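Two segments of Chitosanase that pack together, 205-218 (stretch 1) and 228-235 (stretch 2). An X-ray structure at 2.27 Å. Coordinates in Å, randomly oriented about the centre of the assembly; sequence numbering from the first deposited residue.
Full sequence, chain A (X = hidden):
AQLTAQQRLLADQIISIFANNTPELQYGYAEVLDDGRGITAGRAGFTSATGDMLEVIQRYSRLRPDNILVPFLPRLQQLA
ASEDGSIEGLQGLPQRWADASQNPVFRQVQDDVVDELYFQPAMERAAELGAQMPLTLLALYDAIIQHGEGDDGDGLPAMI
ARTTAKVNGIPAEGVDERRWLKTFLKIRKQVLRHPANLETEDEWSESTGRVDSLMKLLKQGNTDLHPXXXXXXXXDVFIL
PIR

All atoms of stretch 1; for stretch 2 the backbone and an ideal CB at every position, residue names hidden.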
# COMPACT_ATOMS: atom_id res chain seq x y z
N SER A 205 -0.09 -9.91 -10.59
CA SER A 205 -1.14 -10.37 -11.49
C SER A 205 -2.33 -10.95 -10.73
O SER A 205 -3.48 -10.69 -11.08
CB SER A 205 -0.57 -11.41 -12.46
OG SER A 205 -1.57 -11.76 -13.41
N GLU A 206 -2.08 -11.72 -9.67
CA GLU A 206 -3.16 -12.28 -8.88
C GLU A 206 -3.85 -11.25 -7.98
O GLU A 206 -4.79 -11.61 -7.26
CB GLU A 206 -2.62 -13.42 -8.01
CG GLU A 206 -2.05 -14.58 -8.80
CD GLU A 206 -1.97 -15.86 -7.98
OE1 GLU A 206 -3.00 -16.59 -7.93
OE2 GLU A 206 -0.90 -16.14 -7.40
N SER A 207 -3.42 -9.99 -7.99
CA SER A 207 -3.99 -9.00 -7.10
C SER A 207 -4.90 -7.99 -7.81
O SER A 207 -5.25 -6.97 -7.21
CB SER A 207 -2.87 -8.25 -6.37
OG SER A 207 -2.42 -7.16 -7.16
N THR A 208 -5.29 -8.25 -9.06
CA THR A 208 -6.01 -7.26 -9.84
C THR A 208 -7.46 -7.09 -9.43
O THR A 208 -8.09 -6.10 -9.81
CB THR A 208 -5.97 -7.60 -11.34
OG1 THR A 208 -6.48 -8.92 -11.55
CG2 THR A 208 -4.55 -7.51 -11.88
N GLY A 209 -8.03 -8.05 -8.69
CA GLY A 209 -9.38 -7.88 -8.19
C GLY A 209 -9.55 -6.62 -7.37
O GLY A 209 -10.64 -6.04 -7.32
N ARG A 210 -8.48 -6.14 -6.74
CA ARG A 210 -8.59 -4.91 -5.96
C ARG A 210 -8.85 -3.70 -6.86
O ARG A 210 -9.57 -2.78 -6.48
CB ARG A 210 -7.34 -4.71 -5.10
CG ARG A 210 -6.11 -4.20 -5.85
CD ARG A 210 -4.84 -4.64 -5.11
NE ARG A 210 -4.57 -3.76 -3.98
CZ ARG A 210 -3.66 -4.00 -3.04
NH1 ARG A 210 -2.92 -5.11 -3.05
NH2 ARG A 210 -3.49 -3.11 -2.07
N VAL A 211 -8.23 -3.67 -8.04
CA VAL A 211 -8.53 -2.60 -8.99
C VAL A 211 -9.96 -2.75 -9.48
O VAL A 211 -10.68 -1.75 -9.64
CB VAL A 211 -7.52 -2.62 -10.16
CG1 VAL A 211 -7.83 -1.50 -11.16
CG2 VAL A 211 -6.08 -2.51 -9.65
N ASP A 212 -10.41 -3.99 -9.68
CA ASP A 212 -11.81 -4.24 -10.02
C ASP A 212 -12.73 -3.69 -8.94
O ASP A 212 -13.77 -3.10 -9.25
CB ASP A 212 -12.07 -5.73 -10.24
CG ASP A 212 -11.29 -6.31 -11.43
OD1 ASP A 212 -10.97 -5.57 -12.39
OD2 ASP A 212 -10.97 -7.53 -11.39
N SER A 213 -12.37 -3.85 -7.67
CA SER A 213 -13.24 -3.34 -6.60
C SER A 213 -13.33 -1.81 -6.64
O SER A 213 -14.41 -1.24 -6.50
CB SER A 213 -12.74 -3.80 -5.24
OG SER A 213 -12.88 -5.20 -5.09
N LEU A 214 -12.20 -1.12 -6.82
CA LEU A 214 -12.25 0.33 -6.95
C LEU A 214 -13.04 0.74 -8.18
O LEU A 214 -13.77 1.74 -8.16
CB LEU A 214 -10.83 0.89 -7.00
CG LEU A 214 -9.93 0.63 -5.79
CD1 LEU A 214 -8.46 0.93 -6.13
CD2 LEU A 214 -10.39 1.44 -4.61
N MET A 215 -12.89 0.01 -9.29
CA MET A 215 -13.68 0.29 -10.49
C MET A 215 -15.17 0.08 -10.23
O MET A 215 -16.01 0.85 -10.73
CB MET A 215 -13.21 -0.58 -11.65
CG MET A 215 -13.92 -0.31 -12.96
SD MET A 215 -13.46 1.30 -13.66
CE MET A 215 -11.83 0.95 -14.31
N LYS A 216 -15.52 -0.96 -9.47
CA LYS A 216 -16.92 -1.22 -9.15
C LYS A 216 -17.52 -0.04 -8.37
O LYS A 216 -18.60 0.47 -8.72
CB LYS A 216 -17.02 -2.54 -8.38
CG LYS A 216 -18.44 -2.97 -7.97
CD LYS A 216 -18.42 -4.03 -6.84
CE LYS A 216 -18.29 -3.39 -5.43
NZ LYS A 216 -18.55 -4.37 -4.31
N LEU A 217 -16.81 0.43 -7.33
CA LEU A 217 -17.26 1.61 -6.59
C LEU A 217 -17.40 2.81 -7.52
O LEU A 217 -18.35 3.59 -7.39
CB LEU A 217 -16.29 1.94 -5.45
CG LEU A 217 -16.09 0.86 -4.38
CD1 LEU A 217 -15.15 1.32 -3.29
CD2 LEU A 217 -17.43 0.43 -3.80
N LEU A 218 -16.47 2.98 -8.46
CA LEU A 218 -16.58 4.11 -9.37
C LEU A 218 -17.80 3.96 -10.27
O LEU A 218 -18.55 4.93 -10.46
CB LEU A 218 -15.30 4.25 -10.20
CG LEU A 218 -15.33 5.32 -11.30
CD1 LEU A 218 -15.64 6.70 -10.70
CD2 LEU A 218 -14.01 5.35 -12.05
N UNK A 228 -23.37 2.08 3.34
CA UNK A 228 -22.43 0.98 3.57
C UNK A 228 -21.61 0.70 2.31
O UNK A 228 -22.08 0.95 1.20
CB UNK A 228 -23.18 -0.28 4.01
N UNK A 229 -20.38 0.22 2.49
CA UNK A 229 -19.53 -0.17 1.38
C UNK A 229 -19.39 -1.68 1.40
O UNK A 229 -19.04 -2.27 2.42
CB UNK A 229 -18.16 0.51 1.45
N UNK A 230 -19.70 -2.30 0.26
CA UNK A 230 -19.56 -3.74 0.08
C UNK A 230 -18.25 -4.00 -0.66
O UNK A 230 -18.04 -3.49 -1.76
CB UNK A 230 -20.75 -4.33 -0.68
N UNK A 231 -17.37 -4.78 -0.03
CA UNK A 231 -16.14 -5.26 -0.66
C UNK A 231 -16.18 -6.78 -0.65
O UNK A 231 -16.39 -7.39 0.41
CB UNK A 231 -14.89 -4.73 0.06
N UNK A 232 -15.96 -7.40 -1.82
CA UNK A 232 -15.93 -8.86 -1.89
C UNK A 232 -14.83 -9.36 -2.82
O UNK A 232 -14.99 -10.38 -3.49
CB UNK A 232 -17.29 -9.39 -2.36
N UNK A 233 -13.71 -8.64 -2.86
CA UNK A 233 -12.56 -8.89 -3.71
C UNK A 233 -12.18 -10.36 -3.83
O UNK A 233 -11.86 -10.84 -4.92
CB UNK A 233 -11.36 -8.10 -3.18
N UNK A 234 -12.21 -11.10 -2.72
CA UNK A 234 -11.73 -12.48 -2.70
C UNK A 234 -12.85 -13.50 -2.52
O UNK A 234 -12.59 -14.63 -2.11
CB UNK A 234 -10.70 -12.65 -1.58
N UNK A 235 -14.09 -13.11 -2.82
CA UNK A 235 -15.22 -13.99 -2.63
C UNK A 235 -15.99 -13.67 -1.36
O UNK A 235 -17.22 -13.60 -1.39
CB UNK A 235 -14.75 -15.45 -2.60

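Position 228 lies beyond the reach of stretch 1, with no atom of it within 5.5 Å of the ideal CB. Its backbone angles (-83/150) suit most residues, proline included. The residue is P228, preceded by a cis peptide bond.

At 229 the strand begins (-110/126), and CA-to-CB points sideways, with the ideal CB 5.3 Å from L217 CD2. The neighbour is aliphatic, so valine, isoleucine, leucine or methionine would fit. I229 is deposited; its CG2 comes to 4.2 Å from L217 CD2, an apolar contact.

Position 230 offers its carbonyl whatever its side chain: K216 NZ donates a hydrogen bond to the backbone O of 230 at 2.7 Å. CA-to-CB points sideways, and the ideal CB lies 4.2 Å from K216 NZ, so a polar or acidic side chain might be expected, although a long one could lead elsewhere. The deposited residue is R230. Its CD is 3.9 Å from K216 NZ, while NH1 extends to a weak hydrogen bond with the side chain of 232.

The ideal CB of 231 finds nothing of stretch 1 within 5.5 Å and points sideways, so a small residue would make no contact with stretch 1 here. A longer aliphatic chain could reach towards L217. I231 does so: with chi1 and chi2 both m, its end comes nearer and CD1 sits 4.4 Å from L217 CD1.

At 232 the strand has ended and a type I turn to 235 begins. The CB has nothing of stretch 1 within 5.5 Å, and small or polar residues suit. S232 is found, its OG 4.5 Å from K216 NZ and accepting the weak bond from R230 NH1 (3.0 Å, N-H...acceptor angle 122°). A water accepts from S232 N (3.0 Å) and K216 NZ (3.1 Å) and also hydrogen-bonds S213 OG (3.0 Å).

The CA of 233 is 5.6 Å from G209 CA. Its CA-to-CB points sideways, with the ideal CB 3.8 Å from S213 OG and 4.7 Å from G209 O. A short side chain fits, and one with a polar atom, such as serine, threonine or perhaps asparagine, could pair with S213 OG. T233 supplies both a hydroxyl and a methyl: OG1 and S213 OG form a 2.9 Å hydrogen bond in which either could donate, while CG2 packs 3.6 Å from G209 C. An ideal CB on G209 would fall 3.3 Å from T233 CG2.

From 234, a large side chain could reach the turn at 205-208, though the CB has nothing of stretch 1 within 5.5 Å. W234 reaches it, CH2 lying 3.6 Å from E206 O.

At 235, phi is positive (101/-46), and a CB would jam against the preceding carbonyl O. Glycine is required, and G235 is present.

Stretch 2, residues 228-235: PIRISTWG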
# COMPACT_ATOMS: atom_id res chain seq x y z
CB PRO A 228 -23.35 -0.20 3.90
CG PRO A 228 -24.58 0.08 3.09
CD PRO A 228 -24.74 1.60 3.07
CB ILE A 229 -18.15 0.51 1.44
CG1 ILE A 229 -18.32 2.02 1.26
CG2 ILE A 229 -17.24 -0.05 0.36
CD1 ILE A 229 -17.00 2.78 1.15
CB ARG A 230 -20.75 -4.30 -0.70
CG ARG A 230 -20.73 -5.82 -0.88
CD ARG A 230 -21.27 -6.21 -2.27
NE ARG A 230 -22.22 -7.33 -2.18
CZ ARG A 230 -21.95 -8.57 -2.57
NH1 ARG A 230 -20.77 -8.88 -3.10
NH2 ARG A 230 -22.88 -9.51 -2.44
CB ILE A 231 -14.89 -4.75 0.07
CG1 ILE A 231 -14.86 -3.21 0.10
CG2 ILE A 231 -13.64 -5.26 -0.62
CD1 ILE A 231 -14.69 -2.58 -1.29
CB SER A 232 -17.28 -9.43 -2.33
OG SER A 232 -17.82 -8.68 -3.39
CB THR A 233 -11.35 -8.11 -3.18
OG1 THR A 233 -11.74 -6.75 -2.93
CG2 THR A 233 -10.19 -8.16 -4.18
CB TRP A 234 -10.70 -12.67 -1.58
CG TRP A 234 -9.53 -11.76 -1.67
CD1 TRP A 234 -9.31 -10.62 -0.95
CD2 TRP A 234 -8.38 -11.93 -2.52
NE1 TRP A 234 -8.11 -10.06 -1.31
CE2 TRP A 234 -7.51 -10.85 -2.26
CE3 TRP A 234 -8.00 -12.90 -3.46
CZ2 TRP A 234 -6.28 -10.70 -2.92
CZ3 TRP A 234 -6.78 -12.75 -4.12
CH2 TRP A 234 -5.94 -11.66 -3.85
O HOH W 1 -15.72 -5.68 -4.31
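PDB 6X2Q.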